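Local coordinates for DNA repair protein XRCC1 (Mus musculus, PDB 3PC6) that serves as a scaffold in DNA single-strand break repair, assembling repair protein complexes and binding poly-ADP-ribose chains, here represented by its second BRCT domain, at residues G17-D22 / F48-Q53. Sequence-based numbering, arbitrary orientation. Where two conformers were deposited one is given.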
loop_
_atom_site.group_PDB
_atom_site.type_symbol
_atom_site.label_atom_id
_atom_site.label_comp_id
_atom_site.label_asym_id
_atom_site.label_seq_id
_atom_site.Cartn_x
_atom_site.Cartn_y
_atom_site.Cartn_z
ATOM N N GLY B 17 8.978 -10.624 -8.235
ATOM C CA GLY B 17 9.627 -11.662 -7.461
ATOM C C GLY B 17 9.809 -11.409 -5.983
ATOM O O GLY B 17 9.057 -10.646 -5.353
ATOM N N GLU B 18 10.836 -12.055 -5.429
ATOM C CA GLU B 18 11.063 -12.072 -3.993
ATOM C C GLU B 18 12.109 -11.068 -3.521
ATOM O O GLU B 18 13.060 -10.740 -4.236
ATOM C CB GLU B 18 11.437 -13.486 -3.538
ATOM C CG GLU B 18 10.334 -14.495 -3.791
ATOM C CD GLU B 18 10.686 -15.887 -3.305
ATOM O OE1 GLU B 18 11.881 -16.252 -3.354
ATOM O OE2 GLU B 18 9.763 -16.616 -2.881
ATOM N N PHE B 19 11.894 -10.580 -2.309
ATOM C CA PHE B 19 12.756 -9.618 -1.658
ATOM C C PHE B 19 13.025 -10.133 -0.248
ATOM O O PHE B 19 12.195 -10.847 0.327
ATOM C CB PHE B 19 12.072 -8.248 -1.609
ATOM C CG PHE B 19 11.767 -7.678 -2.975
ATOM C CD1 PHE B 19 10.585 -7.994 -3.621
ATOM C CD2 PHE B 19 12.683 -6.856 -3.619
ATOM C CE1 PHE B 19 10.311 -7.490 -4.898
ATOM C CE2 PHE B 19 12.421 -6.349 -4.880
ATOM C CZ PHE B 19 11.233 -6.669 -5.521
ATOM N N PRO B 20 14.186 -9.778 0.318
ATOM C CA PRO B 20 14.559 -10.335 1.625
ATOM C C PRO B 20 13.726 -9.799 2.796
ATOM O O PRO B 20 13.379 -8.611 2.852
ATOM C CB PRO B 20 16.033 -9.935 1.775
ATOM C CG PRO B 20 16.226 -8.782 0.862
ATOM C CD PRO B 20 15.263 -8.968 -0.279
ATOM N N GLY B 21 13.409 -10.694 3.730
ATOM C CA GLY B 21 12.680 -10.332 4.933
ATOM C C GLY B 21 11.349 -9.671 4.636
ATOM O O GLY B 21 10.528 -10.214 3.895
ATOM N N ASP B 22 11.146 -8.487 5.204
ATOM C CA ASP B 22 9.908 -7.742 5.004
ATOM C C ASP B 22 10.073 -6.616 3.978
ATOM O O ASP B 22 9.315 -5.645 3.980
ATOM C CB ASP B 22 9.408 -7.177 6.340
ATOM N N PHE B 48 7.494 0.776 -14.337
ATOM C CA PHE B 48 8.689 0.372 -13.601
ATOM C C PHE B 48 8.545 -1.031 -13.027
ATOM O O PHE B 48 7.620 -1.310 -12.274
ATOM C CB PHE B 48 8.993 1.354 -12.461
ATOM C CG PHE B 48 9.165 2.757 -12.935
ATOM C CD1 PHE B 48 8.100 3.640 -12.922
ATOM C CD2 PHE B 48 10.382 3.175 -13.471
ATOM C CE1 PHE B 48 8.246 4.938 -13.405
ATOM C CE2 PHE B 48 10.540 4.478 -13.953
ATOM C CZ PHE B 48 9.468 5.357 -13.925
ATOM N N VAL B 49 9.470 -1.899 -13.406
ATOM C CA VAL B 49 9.579 -3.248 -12.851
ATOM C C VAL B 49 10.706 -3.234 -11.821
ATOM O O VAL B 49 11.871 -2.991 -12.165
ATOM C CB VAL B 49 9.891 -4.254 -13.971
ATOM C CG1 VAL B 49 10.126 -5.654 -13.407
ATOM C CG2 VAL B 49 8.757 -4.253 -14.999
ATOM N N ILE B 50 10.353 -3.442 -10.556
ATOM C CA ILE B 50 11.329 -3.430 -9.470
ATOM C C ILE B 50 11.756 -4.854 -9.173
ATOM O O ILE B 50 10.913 -5.713 -8.926
ATOM C CB ILE B 50 10.750 -2.815 -8.185
ATOM C CG1 ILE B 50 10.100 -1.458 -8.474
ATOM C CG2 ILE B 50 11.824 -2.732 -7.105
ATOM C CD1 ILE B 50 11.030 -0.396 -9.088
ATOM N N THR B 51 13.060 -5.110 -9.221
ATOM C CA THR B 51 13.574 -6.465 -9.046
ATOM C C THR B 51 14.905 -6.507 -8.294
ATOM O O THR B 51 15.798 -5.708 -8.563
ATOM C CB THR B 51 13.743 -7.186 -10.401
ATOM O OG1 THR B 51 14.421 -8.433 -10.202
ATOM C CG2 THR B 51 14.539 -6.330 -11.388
ATOM N N ALA B 52 15.029 -7.447 -7.361
ATOM C CA ALA B 52 16.300 -7.681 -6.671
ATOM C C ALA B 52 17.071 -8.869 -7.290
ATOM O O ALA B 52 18.166 -9.216 -6.839
ATOM C CB ALA B 52 16.043 -7.933 -5.176
ATOM N N GLN B 53 16.490 -9.468 -8.327
ATOM C CA GLN B 53 16.997 -10.708 -8.919
ATOM C C GLN B 53 17.866 -10.461 -10.156
ATOM O O GLN B 53 17.966 -9.335 -10.635
ATOM C CB GLN B 53 15.814 -11.603 -9.316
ATOM C CG GLN B 53 14.751 -11.766 -8.228
ATOM C CD GLN B 53 15.180 -12.697 -7.107
ATOM O OE1 GLN B 53 14.989 -12.397 -5.925
ATOM N NE2 GLN B 53 15.757 -13.835 -7.471
HETATM O O HOH W 1 13.000 -9.508 -6.889
#
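At the C-terminal edge of the parallel sheet of this BRCT domain, the loop after strand 12-16 meets the end of the neighbouring strand 48-51 and the residues just past it, with F19 set against I50 and A52. F19 gives the largest share of its segment's contact. Its CZ points edge-on at the I50 carbonyl, lying 3.6 Å from I50 O, which sits near the ring plane. F19 CD2 packs against A52 CB at 3.9 Å, while CE2 of the same ring comes within 3.8 Å of A52 N from an oblique direction. A water links the two backbones: it donates a hydrogen bond to E18 O (2.9 Å) and accepts one from A52 N (2.9 Å), standing over one face of the F19 ring, offset toward the rim. At the end of the strand, T51 OG1 accepts from Q53 N at 3.0 Å and 156°, an ST turn spanning A52 that bends the chain as it leaves the sheet. L27 of helix 23-33 and P74 also touch F19, so an alanine here would probably open a gap between the helix and the strand end and remove one wall beside the bridging water. Such loops at the C-terminal strand ends are typical of the parallel alpha/beta BRCT fold, with its 2-1-3-4 strand order.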